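PDB 3O0Y: lipoprotein from Colwellia psychrerythraea, which is of unknown function but is a putative lipid-binding lipoprotein whose family is grouped with metallopeptidases, so a hydrolytic role is possible. Local coordinates for residues N139-P144 and I543-A548; F347-S352 and N427-L432; N364-E369 and G431-T436; E394-A399 and W418-D423. One frame throughout, in Å; residues are numbered along the deposited sequence.

Contact 1: N139-P144 and I543-A548. With SO4 (sulfate ion), chain D.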
loop_
_atom_site.group_PDB
_atom_site.type_symbol
_atom_site.label_atom_id
_atom_site.label_comp_id
_atom_site.label_asym_id
_atom_site.label_seq_id
_atom_site.Cartn_x
_atom_site.Cartn_y
_atom_site.Cartn_z
ATOM N N ASN A 139 1.144 -6.096 -14.702
ATOM C CA ASN A 139 -0.061 -6.624 -14.108
ATOM C C ASN A 139 -1.139 -5.524 -14.151
ATOM O O ASN A 139 -0.933 -4.470 -14.720
ATOM C CB ASN A 139 0.212 -7.158 -12.694
ATOM C CG ASN A 139 0.517 -6.060 -11.673
ATOM O OD1 ASN A 139 -0.367 -5.277 -11.355
ATOM N ND2 ASN A 139 1.746 -5.999 -11.166
ATOM N N GLN A 140 -2.331 -5.853 -13.700
ATOM C CA GLN A 140 -3.467 -4.940 -13.804
ATOM C C GLN A 140 -3.590 -3.830 -12.752
ATOM O O GLN A 140 -4.407 -2.976 -12.904
ATOM C CB GLN A 140 -4.766 -5.802 -13.802
ATOM C CG GLN A 140 -5.429 -6.070 -12.429
ATOM C CD GLN A 140 -4.671 -7.097 -11.528
ATOM O OE1 GLN A 140 -3.621 -7.635 -11.898
ATOM N NE2 GLN A 140 -5.182 -7.294 -10.312
ATOM N N ILE A 141 -2.881 -3.924 -11.647
ATOM C CA ILE A 141 -3.081 -3.102 -10.483
ATOM C C ILE A 141 -1.901 -2.176 -10.202
ATOM O O ILE A 141 -2.133 -1.051 -9.813
ATOM C CB ILE A 141 -3.521 -3.917 -9.238
ATOM C CG1 ILE A 141 -3.793 -3.045 -8.011
ATOM C CG2 ILE A 141 -2.500 -5.022 -8.852
ATOM C CD1 ILE A 141 -4.606 -3.785 -6.889
ATOM N N ASN A 142 -0.653 -2.641 -10.303
ATOM C CA ASN A 142 0.518 -1.762 -10.080
ATOM C C ASN A 142 1.700 -2.205 -10.938
ATOM O O ASN A 142 1.518 -2.808 -11.973
ATOM C CB ASN A 142 0.887 -1.650 -8.579
ATOM C CG ASN A 142 1.535 -2.922 -8.036
ATOM O OD1 ASN A 142 1.397 -4.031 -8.627
ATOM N ND2 ASN A 142 2.270 -2.763 -6.929
ATOM N N GLY A 143 2.907 -1.912 -10.502
ATOM C CA GLY A 143 4.074 -2.130 -11.338
ATOM C C GLY A 143 4.439 -0.834 -12.038
ATOM O O GLY A 143 3.660 0.115 -12.042
ATOM N N PRO A 144 5.639 -0.812 -12.659
ATOM C CA PRO A 144 6.214 0.485 -13.101
ATOM C C PRO A 144 5.336 1.211 -14.128
ATOM O O PRO A 144 5.265 2.449 -14.117
ATOM C CB PRO A 144 7.584 0.105 -13.638
ATOM C CG PRO A 144 7.612 -1.432 -13.671
ATOM C CD PRO A 144 6.597 -1.910 -12.696
ATOM N N ILE A 543 -10.347 -9.968 -5.572
ATOM C CA ILE A 543 -9.795 -11.311 -5.837
ATOM C C ILE A 543 -8.667 -11.229 -6.903
ATOM O O ILE A 543 -7.592 -11.801 -6.728
ATOM C CB ILE A 543 -10.913 -12.321 -6.293
ATOM C CG1 ILE A 543 -11.903 -12.542 -5.154
ATOM C CG2 ILE A 543 -10.255 -13.664 -6.884
ATOM C CD1 ILE A 543 -11.304 -12.850 -3.760
ATOM N N GLU A 544 -8.838 -10.417 -7.951
ATOM C CA GLU A 544 -7.763 -10.261 -8.939
ATOM C C GLU A 544 -6.510 -9.560 -8.387
ATOM O O GLU A 544 -5.397 -9.859 -8.750
ATOM C CB GLU A 544 -8.263 -9.602 -10.229
ATOM C CG GLU A 544 -9.387 -10.518 -10.895
ATOM C CD GLU A 544 -9.973 -10.011 -12.181
ATOM O OE1 GLU A 544 -9.464 -8.986 -12.700
ATOM O OE2 GLU A 544 -10.868 -10.699 -12.740
ATOM N N ARG A 545 -6.705 -8.629 -7.472
ATOM C CA ARG A 545 -5.609 -8.018 -6.727
ATOM C C ARG A 545 -4.843 -9.127 -5.965
ATOM O O ARG A 545 -3.609 -9.153 -6.016
ATOM C CB ARG A 545 -6.161 -6.975 -5.725
ATOM C CG ARG A 545 -5.257 -6.646 -4.578
ATOM C CD ARG A 545 -5.943 -5.648 -3.632
ATOM N NE ARG A 545 -5.312 -5.631 -2.338
ATOM C CZ ARG A 545 -5.643 -4.770 -1.397
ATOM N NH1 ARG A 545 -5.057 -4.835 -0.233
ATOM N NH2 ARG A 545 -6.595 -3.876 -1.644
ATOM N N TYR A 546 -5.553 -9.988 -5.258
ATOM C CA TYR A 546 -4.895 -11.009 -4.388
ATOM C C TYR A 546 -4.081 -11.944 -5.240
ATOM O O TYR A 546 -2.980 -12.414 -4.870
ATOM C CB TYR A 546 -5.878 -11.793 -3.534
ATOM C CG TYR A 546 -6.780 -10.908 -2.683
ATOM C CD1 TYR A 546 -6.426 -9.639 -2.304
ATOM C CD2 TYR A 546 -8.022 -11.347 -2.344
ATOM C CE1 TYR A 546 -7.325 -8.864 -1.572
ATOM C CE2 TYR A 546 -8.915 -10.561 -1.607
ATOM C CZ TYR A 546 -8.571 -9.348 -1.267
ATOM O OH TYR A 546 -9.545 -8.598 -0.562
ATOM N N MET A 547 -4.609 -12.198 -6.425
ATOM C CA MET A 547 -3.927 -13.079 -7.409
ATOM C C MET A 547 -2.590 -12.455 -7.867
ATOM O O MET A 547 -1.628 -13.159 -8.036
ATOM C CB MET A 547 -4.807 -13.372 -8.626
ATOM C CG MET A 547 -6.025 -14.290 -8.390
ATOM S SD MET A 547 -7.323 -14.302 -9.723
ATOM C CE MET A 547 -6.218 -14.688 -11.153
ATOM N N ALA A 548 -2.527 -11.135 -8.001
ATOM C CA ALA A 548 -1.313 -10.397 -8.443
ATOM C C ALA A 548 -0.359 -10.144 -7.305
ATOM O O ALA A 548 0.827 -9.932 -7.545
ATOM C CB ALA A 548 -1.718 -9.011 -9.071
HETATM S S SO4 D . -7.071 -1.771 1.826
HETATM O O1 SO4 D . -7.645 -2.435 3.027
HETATM O O2 SO4 D . -7.672 -0.485 1.698
HETATM O O3 SO4 D . -5.616 -1.516 1.957
HETATM O O4 SO4 D . -7.158 -2.637 0.680
#
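Gln-140 and Ile-141 lean on one side of helix 536-548, where they meet Glu-544, Arg-545 and Ala-548. The Gln-140 chain bends at its second torsion (chi2 -74°), which puts CD beside the helix. The amide then splits its work: NE2 gives a weak hydrogen bond to the backbone O of Glu-544, 3.0 Å away, while OE1 rests 3.7 Å from the CB of Ala-548. A residue no larger than alanine suits a site that the amide and Ile-141 CG2 both press upon. Ile-141 holds CG1 anti to its backbone N (chi1 -178°), and from there CD1 crosses the Arg-545 chain at a slant, 3.7 Å from CG and equally close to CB. Arg-545 stays extended to NE, and its guanidinium lies beyond Ile-141, at the sulfate. NH2 and NH1 both point at O4 in the guanidinium plane, NH2 at 2.7 Å and NH1 by a weak bond; NH1 also bonds Gln-552. An alanine in place of Arg-545 would probably leave sulfate O4 and Gln-552 OE1 without these donors and open a gap beside Ile-141 CD1. The carboxylate of Glu-544 turns elsewhere, to a salt bridge with Arg-521. Asn-139 shapes the loop itself: its OD1 accepts from Ile-141 N and from Asn-142 N, each at 2.9 Å, and ND2 reaches Asn-142 OD1. This Asx turn leads to Gly-143, the N-cap of helix 144-154. With Tyr-556, Arg-504 and Arg-507 also binding the sulfate, this is a basic anion site, probably filled from the crystallisation liquor, beside a loop packed on a helix.

Contact 2: F347-S352 and N427-L432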
loop_
_atom_site.group_PDB
_atom_site.type_symbol
_atom_site.label_atom_id
_atom_site.label_comp_id
_atom_site.label_asym_id
_atom_site.label_seq_id
_atom_site.Cartn_x
_atom_site.Cartn_y
_atom_site.Cartn_z
ATOM N N PHE A 347 -29.071 5.605 4.199
ATOM C CA PHE A 347 -27.644 5.230 4.122
ATOM C C PHE A 347 -26.972 5.670 2.825
ATOM O O PHE A 347 -25.813 5.281 2.570
ATOM C CB PHE A 347 -27.391 3.760 4.417
ATOM C CG PHE A 347 -27.850 3.324 5.778
ATOM C CD1 PHE A 347 -27.414 4.013 6.919
ATOM C CD2 PHE A 347 -28.740 2.258 5.948
ATOM C CE1 PHE A 347 -27.851 3.631 8.158
ATOM C CE2 PHE A 347 -29.142 1.870 7.187
ATOM C CZ PHE A 347 -28.742 2.575 8.299
ATOM N N LEU A 348 -27.660 6.464 2.012
ATOM C CA LEU A 348 -27.130 6.809 0.655
ATOM C C LEU A 348 -27.074 8.302 0.495
ATOM O O LEU A 348 -28.100 9.037 0.678
ATOM C CB LEU A 348 -28.028 6.236 -0.432
ATOM C CG LEU A 348 -28.080 4.738 -0.560
ATOM C CD1 LEU A 348 -29.269 4.372 -1.477
ATOM C CD2 LEU A 348 -26.698 4.210 -0.990
ATOM N N TYR A 349 -25.897 8.818 0.144
ATOM C CA TYR A 349 -25.794 10.168 -0.309
ATOM C C TYR A 349 -26.401 10.312 -1.680
ATOM O O TYR A 349 -26.378 9.359 -2.500
ATOM C CB TYR A 349 -24.300 10.614 -0.353
ATOM C CG TYR A 349 -23.570 10.605 0.957
ATOM C CD1 TYR A 349 -23.770 11.625 1.862
ATOM C CD2 TYR A 349 -22.754 9.550 1.314
ATOM C CE1 TYR A 349 -23.104 11.628 3.070
ATOM C CE2 TYR A 349 -22.047 9.536 2.526
ATOM C CZ TYR A 349 -22.268 10.579 3.402
ATOM O OH TYR A 349 -21.637 10.582 4.625
ATOM N N GLU A 350 -26.917 11.495 -1.949
ATOM C CA GLU A 350 -27.529 11.767 -3.235
ATOM C C GLU A 350 -26.452 11.701 -4.332
ATOM O O GLU A 350 -25.306 12.147 -4.118
ATOM C CB GLU A 350 -28.190 13.164 -3.168
ATOM C CG GLU A 350 -28.777 13.635 -4.461
ATOM C CD GLU A 350 -29.446 15.021 -4.352
ATOM O OE1 GLU A 350 -28.745 16.082 -4.171
ATOM O OE2 GLU A 350 -30.705 14.999 -4.448
ATOM N N ASP A 351 -26.808 11.194 -5.522
ATOM C CA ASP A 351 -25.829 11.212 -6.606
ATOM C C ASP A 351 -25.858 12.593 -7.316
ATOM O O ASP A 351 -26.606 12.812 -8.294
ATOM C CB ASP A 351 -26.148 10.075 -7.553
ATOM C CG ASP A 351 -25.235 10.030 -8.763
ATOM O OD1 ASP A 351 -24.164 10.669 -8.822
ATOM O OD2 ASP A 351 -25.669 9.376 -9.730
ATOM N N SER A 352 -25.165 13.559 -6.714
ATOM C CA SER A 352 -25.227 14.962 -7.130
ATOM C C SER A 352 -24.003 15.632 -6.577
ATOM O O SER A 352 -23.295 15.064 -5.702
ATOM C CB SER A 352 -26.463 15.638 -6.541
ATOM O OG SER A 352 -26.437 15.609 -5.118
ATOM N N ASN A 427 -20.476 3.944 -1.374
ATOM C CA ASN A 427 -20.157 4.778 -0.200
ATOM C C ASN A 427 -21.288 4.865 0.784
ATOM O O ASN A 427 -21.709 5.967 1.146
ATOM C CB ASN A 427 -19.805 6.192 -0.655
ATOM C CG ASN A 427 -18.435 6.272 -1.381
ATOM O OD1 ASN A 427 -18.366 6.329 -2.639
ATOM N ND2 ASN A 427 -17.397 6.276 -0.626
ATOM N N PRO A 428 -21.829 3.710 1.183
ATOM C CA PRO A 428 -22.923 3.780 2.141
ATOM C C PRO A 428 -22.481 4.555 3.375
ATOM O O PRO A 428 -21.355 4.446 3.872
ATOM C CB PRO A 428 -23.173 2.318 2.508
ATOM C CG PRO A 428 -21.884 1.594 2.257
ATOM C CD PRO A 428 -21.322 2.333 1.010
ATOM N N LYS A 429 -23.397 5.321 3.935
ATOM C CA LYS A 429 -23.022 6.141 5.052
ATOM C C LYS A 429 -22.421 5.384 6.225
ATOM O O LYS A 429 -21.591 5.963 6.960
ATOM C CB LYS A 429 -24.162 6.979 5.553
ATOM C CG LYS A 429 -24.707 7.968 4.446
ATOM C CD LYS A 429 -25.669 8.960 5.068
ATOM C CE LYS A 429 -26.265 9.911 4.010
ATOM N NZ LYS A 429 -27.112 10.969 4.631
ATOM N N PHE A 430 -22.916 4.185 6.451
ATOM C CA PHE A 430 -22.484 3.350 7.620
ATOM C C PHE A 430 -21.068 2.790 7.492
ATOM O O PHE A 430 -20.570 2.185 8.415
ATOM C CB PHE A 430 -23.479 2.229 7.883
ATOM C CG PHE A 430 -23.751 1.314 6.717
ATOM C CD1 PHE A 430 -22.822 0.386 6.310
ATOM C CD2 PHE A 430 -24.988 1.334 6.077
ATOM C CE1 PHE A 430 -23.065 -0.484 5.300
ATOM C CE2 PHE A 430 -25.265 0.451 5.011
ATOM C CZ PHE A 430 -24.337 -0.460 4.626
ATOM N N GLY A 431 -20.440 2.957 6.320
ATOM C CA GLY A 431 -19.064 2.504 6.141
ATOM C C GLY A 431 -17.985 3.572 6.149
ATOM O O GLY A 431 -16.778 3.267 6.142
ATOM N N LEU A 432 -18.404 4.831 6.184
ATOM C CA LEU A 432 -17.457 5.917 6.037
ATOM C C LEU A 432 -16.612 6.229 7.263
ATOM O O LEU A 432 -15.470 6.650 7.100
ATOM C CB LEU A 432 -18.187 7.138 5.529
ATOM C CG LEU A 432 -17.378 8.357 5.121
ATOM C CD1 LEU A 432 -16.401 8.011 3.983
ATOM C CD2 LEU A 432 -18.372 9.546 4.634
HETATM O O HOH W 1 -28.556 11.217 1.648
HETATM O O HOH W 2 -23.916 6.800 -0.229
HETATM O O HOH W 3 -21.194 8.845 6.751
#
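The backbones of Phe-347 and Lys-429 come within 4.8 Å at their CA atoms, and Lys-429 N donates to Phe-347 O at 2.8 Å. This is a loop-to-loop join: a type I beta turn, Pro-428 to Gly-431, closed by Gly-431 N on Pro-428 O, lies against the segment leading to helix 353-373. Two aromatic contacts carry it. Phe-430 keeps CG between its backbone N and carbonyl carbon (chi1 56°), and its CD2 edge points down onto the face of Phe-347, a T-shaped stack with planes at 79° and centroids 5.1 Å apart. Flat, apolar rings suit this buried end of the join, where Leu-341 of helix 334-342 touches both. Lys-429 runs extended across one face of Tyr-349; its CE sits 3.9 Å from the ring centroid in a CH-pi contact, so that the lysine offers its methylenes to the ring and carries its ammonium onward, toward a long, weak pairing with Glu-358. The tyrosine hydroxyl bonds Asp-362 on helix 353-373. One water joins Tyr-349 N to Asn-427 O, and another donates to both Tyr-349 OH and Lys-429 O. Leu-432 crosses the tyrosine at about a right angle, its CD2 3.4 Å from OH.

Contact 3: N364-E369 and G431-T436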
loop_
_atom_site.group_PDB
_atom_site.type_symbol
_atom_site.label_atom_id
_atom_site.label_comp_id
_atom_site.label_asym_id
_atom_site.label_seq_id
_atom_site.Cartn_x
_atom_site.Cartn_y
_atom_site.Cartn_z
ATOM N N ASN A 364 -14.526 15.115 6.791
ATOM C CA ASN A 364 -13.746 16.103 7.462
ATOM C C ASN A 364 -14.176 16.247 8.939
ATOM O O ASN A 364 -13.338 16.377 9.815
ATOM C CB ASN A 364 -13.688 17.445 6.668
ATOM C CG ASN A 364 -12.736 17.331 5.421
ATOM O OD1 ASN A 364 -11.593 17.159 5.645
ATOM N ND2 ASN A 364 -13.264 17.101 4.149
ATOM N N GLY A 365 -15.465 16.194 9.220
ATOM C CA GLY A 365 -15.958 16.212 10.556
ATOM C C GLY A 365 -15.510 14.998 11.374
ATOM O O GLY A 365 -15.191 15.131 12.584
ATOM N N TYR A 366 -15.495 13.835 10.741
ATOM C CA TYR A 366 -15.049 12.648 11.451
ATOM C C TYR A 366 -13.593 12.787 11.887
ATOM O O TYR A 366 -13.224 12.329 12.998
ATOM C CB TYR A 366 -15.232 11.358 10.656
ATOM C CG TYR A 366 -16.641 10.989 10.252
ATOM C CD1 TYR A 366 -17.735 11.324 11.043
ATOM C CD2 TYR A 366 -16.872 10.325 9.052
ATOM C CE1 TYR A 366 -19.021 11.005 10.629
ATOM C CE2 TYR A 366 -18.156 9.971 8.637
ATOM C CZ TYR A 366 -19.239 10.328 9.438
ATOM O OH TYR A 366 -20.557 9.997 9.097
ATOM N N ILE A 367 -12.742 13.273 10.981
ATOM C CA ILE A 367 -11.280 13.453 11.283
ATOM C C ILE A 367 -11.127 14.403 12.428
ATOM O O ILE A 367 -10.395 14.100 13.383
ATOM C CB ILE A 367 -10.495 13.918 10.060
ATOM C CG1 ILE A 367 -10.590 12.873 8.998
ATOM C CG2 ILE A 367 -8.993 14.212 10.448
ATOM C CD1 ILE A 367 -9.973 13.299 7.679
ATOM N N THR A 368 -11.813 15.550 12.394
ATOM C CA THR A 368 -11.676 16.554 13.419
ATOM C C THR A 368 -12.069 16.005 14.792
ATOM O O THR A 368 -11.373 16.269 15.816
ATOM C CB THR A 368 -12.528 17.819 13.049
ATOM O OG1 THR A 368 -12.040 18.301 11.797
ATOM C CG2 THR A 368 -12.465 18.886 14.140
ATOM N N GLU A 369 -13.227 15.349 14.837
ATOM C CA GLU A 369 -13.737 14.824 16.081
ATOM C C GLU A 369 -12.794 13.768 16.675
ATOM O O GLU A 369 -12.491 13.812 17.840
ATOM C CB GLU A 369 -15.134 14.263 15.876
ATOM C CG GLU A 369 -15.718 13.554 17.089
ATOM C CD GLU A 369 -17.053 12.818 16.693
ATOM O OE1 GLU A 369 -17.138 12.095 15.616
ATOM O OE2 GLU A 369 -18.030 13.057 17.427
ATOM N N GLY A 431 -20.440 2.957 6.320
ATOM C CA GLY A 431 -19.064 2.504 6.141
ATOM C C GLY A 431 -17.985 3.572 6.149
ATOM O O GLY A 431 -16.778 3.267 6.142
ATOM N N LEU A 432 -18.404 4.831 6.184
ATOM C CA LEU A 432 -17.457 5.917 6.037
ATOM C C LEU A 432 -16.612 6.229 7.263
ATOM O O LEU A 432 -15.470 6.650 7.100
ATOM C CB LEU A 432 -18.187 7.138 5.529
ATOM C CG LEU A 432 -17.378 8.357 5.121
ATOM C CD1 LEU A 432 -16.401 8.011 3.983
ATOM C CD2 LEU A 432 -18.372 9.546 4.634
ATOM N N LYS A 433 -17.163 6.119 8.469
ATOM C CA LYS A 433 -16.358 6.374 9.657
ATOM C C LYS A 433 -15.188 5.406 9.690
ATOM O O LYS A 433 -14.016 5.831 9.792
ATOM C CB LYS A 433 -17.193 6.238 10.949
ATOM C CG LYS A 433 -17.957 7.448 11.344
ATOM C CD LYS A 433 -18.667 7.161 12.725
ATOM C CE LYS A 433 -19.471 8.283 13.226
ATOM N NZ LYS A 433 -20.284 7.944 14.430
ATOM N N THR A 434 -15.445 4.092 9.512
ATOM C CA THR A 434 -14.349 3.146 9.688
ATOM C C THR A 434 -13.259 3.367 8.649
ATOM O O THR A 434 -12.055 3.276 8.938
ATOM C CB THR A 434 -14.828 1.694 9.791
ATOM O OG1 THR A 434 -13.815 0.957 10.522
ATOM C CG2 THR A 434 -15.162 1.086 8.402
ATOM N N LEU A 435 -13.679 3.688 7.420
ATOM C CA LEU A 435 -12.710 3.965 6.332
ATOM C C LEU A 435 -11.871 5.172 6.707
ATOM O O LEU A 435 -10.650 5.201 6.500
ATOM C CB LEU A 435 -13.416 4.171 5.038
ATOM C CG LEU A 435 -12.523 4.475 3.842
ATOM C CD1 LEU A 435 -11.629 3.198 3.595
ATOM C CD2 LEU A 435 -13.379 4.830 2.626
ATOM N N THR A 436 -12.534 6.168 7.281
ATOM C CA THR A 436 -11.883 7.414 7.604
ATOM C C THR A 436 -10.881 7.256 8.773
ATOM O O THR A 436 -9.760 7.863 8.776
ATOM C CB THR A 436 -12.916 8.496 7.876
ATOM O OG1 THR A 436 -13.710 8.726 6.694
ATOM C CG2 THR A 436 -12.289 9.762 8.420
HETATM O O HOH W 4 -18.585 9.916 16.340
#
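One face of the Tyr-366 ring carries Lys-433, whose CG stands almost straight above the ring centre in a CH-pi contact, 3.5 Å from the centroid and 6° off the normal. At the edge, close to the ring plane, lie Leu-432 CG, 3.9 Å from Tyr-366 CE2, and Thr-436 OG1. Tyr-366 holds CG anti to its carbonyl carbon (chi1 -61°), on the side of its helix that faces Lys-433. The two side chains cross at about a right angle, and the extended lysine leaves the ring past its rim, with CE 3.8 Å from Tyr-366 CE1. A lysine suits the place twice over: its methylenes pack on the aromatic face, while NZ goes on to a salt bridge with Asp-490 and a bond to Met-486 O. A water within reach of both NZ and Glu-369 OE1 may bridge them. Thr-436 turns its methyl to the other helix, CG2 lying 3.6 Å from Ile-367 CG1. Its buried hydroxyl donates to Leu-432 O and also bonds Tyr-417 OH. The two helix segments pass 9.8 Å apart at a crossing angle of -57°. Helix 432-439 packs against both helix 353-373 and strand 416-419, which also touch each other, and Ile-367 reaches Val-388 of strand 387-390.

Contact 4: E394-A399 and W418-D423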
loop_
_atom_site.group_PDB
_atom_site.type_symbol
_atom_site.label_atom_id
_atom_site.label_comp_id
_atom_site.label_asym_id
_atom_site.label_seq_id
_atom_site.Cartn_x
_atom_site.Cartn_y
_atom_site.Cartn_z
ATOM N N GLU A 394 -10.785 10.970 -14.041
ATOM C CA GLU A 394 -9.989 10.124 -14.945
ATOM C C GLU A 394 -9.505 8.849 -14.373
ATOM O O GLU A 394 -9.185 7.928 -15.131
ATOM C CB GLU A 394 -8.728 10.858 -15.456
ATOM C CG GLU A 394 -8.933 12.317 -15.782
ATOM C CD GLU A 394 -8.824 13.264 -14.567
ATOM O OE1 GLU A 394 -7.693 13.428 -14.026
ATOM O OE2 GLU A 394 -9.868 13.910 -14.231
ATOM N N VAL A 395 -9.347 8.768 -13.044
ATOM C CA VAL A 395 -8.780 7.568 -12.490
ATOM C C VAL A 395 -9.759 6.807 -11.592
ATOM O O VAL A 395 -9.501 5.677 -11.240
ATOM C CB VAL A 395 -7.436 7.879 -11.782
ATOM C CG1 VAL A 395 -6.608 8.866 -12.684
ATOM C CG2 VAL A 395 -7.700 8.506 -10.427
ATOM N N GLN A 396 -10.935 7.376 -11.353
ATOM C CA GLN A 396 -11.810 6.830 -10.316
ATOM C C GLN A 396 -12.399 5.470 -10.683
ATOM O O GLN A 396 -12.702 4.699 -9.809
ATOM C CB GLN A 396 -12.921 7.830 -9.936
ATOM C CG GLN A 396 -13.947 8.061 -11.077
ATOM C CD GLN A 396 -15.001 9.091 -10.736
ATOM O OE1 GLN A 396 -15.017 9.633 -9.655
ATOM N NE2 GLN A 396 -15.868 9.385 -11.699
ATOM N N ASP A 397 -12.528 5.149 -11.984
ATOM C CA ASP A 397 -13.084 3.855 -12.349
ATOM C C ASP A 397 -12.177 2.726 -11.913
ATOM O O ASP A 397 -12.639 1.708 -11.407
ATOM C CB ASP A 397 -13.370 3.732 -13.873
ATOM C CG ASP A 397 -14.281 4.814 -14.400
ATOM O OD1 ASP A 397 -15.018 5.468 -13.605
ATOM O OD2 ASP A 397 -14.324 4.992 -15.656
ATOM N N GLY A 398 -10.889 2.854 -12.042
ATOM C CA GLY A 398 -10.032 1.752 -11.520
ATOM C C GLY A 398 -9.525 1.881 -10.079
ATOM O O GLY A 398 -8.867 0.958 -9.542
ATOM N N ALA A 399 -9.846 2.981 -9.409
ATOM C CA ALA A 399 -9.219 3.273 -8.104
ATOM C C ALA A 399 -9.929 2.556 -6.987
ATOM O O ALA A 399 -11.146 2.278 -7.054
ATOM C CB ALA A 399 -9.202 4.815 -7.820
ATOM N N TRP A 418 -7.360 9.798 0.175
ATOM C CA TRP A 418 -8.085 9.795 -1.044
ATOM C C TRP A 418 -9.391 9.019 -0.922
ATOM O O TRP A 418 -9.421 7.881 -0.394
ATOM C CB TRP A 418 -7.307 9.141 -2.144
ATOM C CG TRP A 418 -6.055 9.817 -2.486
ATOM C CD1 TRP A 418 -4.860 9.593 -1.877
ATOM C CD2 TRP A 418 -5.825 10.854 -3.473
ATOM N NE1 TRP A 418 -3.878 10.397 -2.443
ATOM C CE2 TRP A 418 -4.446 11.192 -3.404
ATOM C CE3 TRP A 418 -6.639 11.532 -4.370
ATOM C CZ2 TRP A 418 -3.873 12.185 -4.214
ATOM C CZ3 TRP A 418 -6.102 12.532 -5.171
ATOM C CH2 TRP A 418 -4.699 12.836 -5.099
ATOM N N ILE A 419 -10.459 9.640 -1.397
ATOM C CA ILE A 419 -11.783 9.008 -1.410
ATOM C C ILE A 419 -12.349 8.883 -2.820
ATOM O O ILE A 419 -12.245 9.824 -3.600
ATOM C CB ILE A 419 -12.744 9.814 -0.449
ATOM C CG1 ILE A 419 -14.072 9.104 -0.333
ATOM C CG2 ILE A 419 -12.891 11.240 -0.903
ATOM C CD1 ILE A 419 -14.039 7.812 0.473
ATOM N N ASN A 420 -12.942 7.720 -3.159
ATOM C CA ASN A 420 -13.540 7.509 -4.491
ATOM C C ASN A 420 -14.999 7.924 -4.506
ATOM O O ASN A 420 -15.819 7.309 -3.794
ATOM C CB ASN A 420 -13.465 6.040 -4.840
ATOM C CG ASN A 420 -13.668 5.803 -6.282
ATOM O OD1 ASN A 420 -14.529 6.401 -6.910
ATOM N ND2 ASN A 420 -12.863 4.910 -6.855
ATOM N N LEU A 421 -15.308 9.024 -5.188
ATOM C CA LEU A 421 -16.681 9.506 -5.276
ATOM C C LEU A 421 -17.434 9.048 -6.529
ATOM O O LEU A 421 -18.518 9.601 -6.850
ATOM C CB LEU A 421 -16.666 11.005 -5.145
ATOM C CG LEU A 421 -15.937 11.687 -3.992
ATOM C CD1 LEU A 421 -16.010 13.190 -4.176
ATOM C CD2 LEU A 421 -16.593 11.158 -2.705
ATOM N N ARG A 422 -16.915 8.023 -7.213
ATOM C CA ARG A 422 -17.591 7.616 -8.463
ATOM C C ARG A 422 -19.043 7.194 -8.261
ATOM O O ARG A 422 -19.945 7.638 -9.023
ATOM C CB ARG A 422 -16.877 6.458 -9.125
ATOM C CG ARG A 422 -17.439 6.013 -10.498
ATOM C CD ARG A 422 -16.736 4.757 -11.079
ATOM N NE ARG A 422 -17.344 3.505 -10.607
ATOM C CZ ARG A 422 -16.843 2.667 -9.676
ATOM N NH1 ARG A 422 -15.648 2.840 -9.095
ATOM N NH2 ARG A 422 -17.549 1.590 -9.353
ATOM N N ASP A 423 -19.280 6.337 -7.255
ATOM C CA ASP A 423 -20.593 5.705 -7.088
ATOM C C ASP A 423 -21.060 5.844 -5.629
ATOM O O ASP A 423 -20.408 5.302 -4.714
ATOM C CB ASP A 423 -20.411 4.230 -7.374
ATOM C CG ASP A 423 -21.741 3.447 -7.301
ATOM O OD1 ASP A 423 -22.826 4.085 -7.054
ATOM O OD2 ASP A 423 -21.670 2.190 -7.460
HETATM O O HOH W 5 -13.552 10.152 -7.141
#
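Asn-420 and Gln-396 join the two segments at the C-terminal end of the strand region 416-419, the middle strand of a three-stranded mixed sheet; 394-399 belongs to the connection between the outer strands 387-390 and 402-405. The asparagine amide serves both sides. Its ND2 lies in plane on a lone pair of Gln-396 O, at 3.0 Å and with a nearly straight N-H (163°), gives a weaker bond to Ala-399 O, and bonds Pro-400 O as well. Its OD1 accepts from Arg-422 N at 2.9 Å, forming an Asx turn within its own segment. With CG anti to the backbone N (chi1 -163°), the amide stands between the two backbones, and asparagine suits the place because one short group both donates and accepts. A leucine here would probably leave Gln-396 O and Arg-422 N without these mates and set the Asx turn loose. Gln-396 makes a second bridge: a water donates to its OE1 and accepts from Leu-421 N. Its side chain also packs on Arg-422, Gln-396 CD lying 3.6 Å from Arg-422 CB, the amide and guanidinium planes 82° apart. Asp-397 brings opposite charge near the arginine without a salt bridge: OD1 is 4.3 Å from Arg-422 NE, and it is the methylene CD that it touches, at 3.1 Å.

Contacts 2, 3 and 4 form one connected region. Contacts 2 and 3, with centres about 13 Å apart, share Gly-431 and Leu-432, so the turn of one runs directly into the helix of the other. Contact 4 meets both through Ile-419, whose CD1 lies 4.2 Å from Leu-432 CD1 and 3.7 Å from Leu-435 CD2. Contact 1, with its sulfate, stands apart: its centre is about 17 Å from that of contact 4 and about 28 Å from those of contacts 2 and 3. Glycerol, probably from the crystallisation liquor, lies about 4 Å from the Phe-347 side chain and about 3 Å from that of Tyr-366. The family belongs to a peptidase clan, but no metal or active site is identified here.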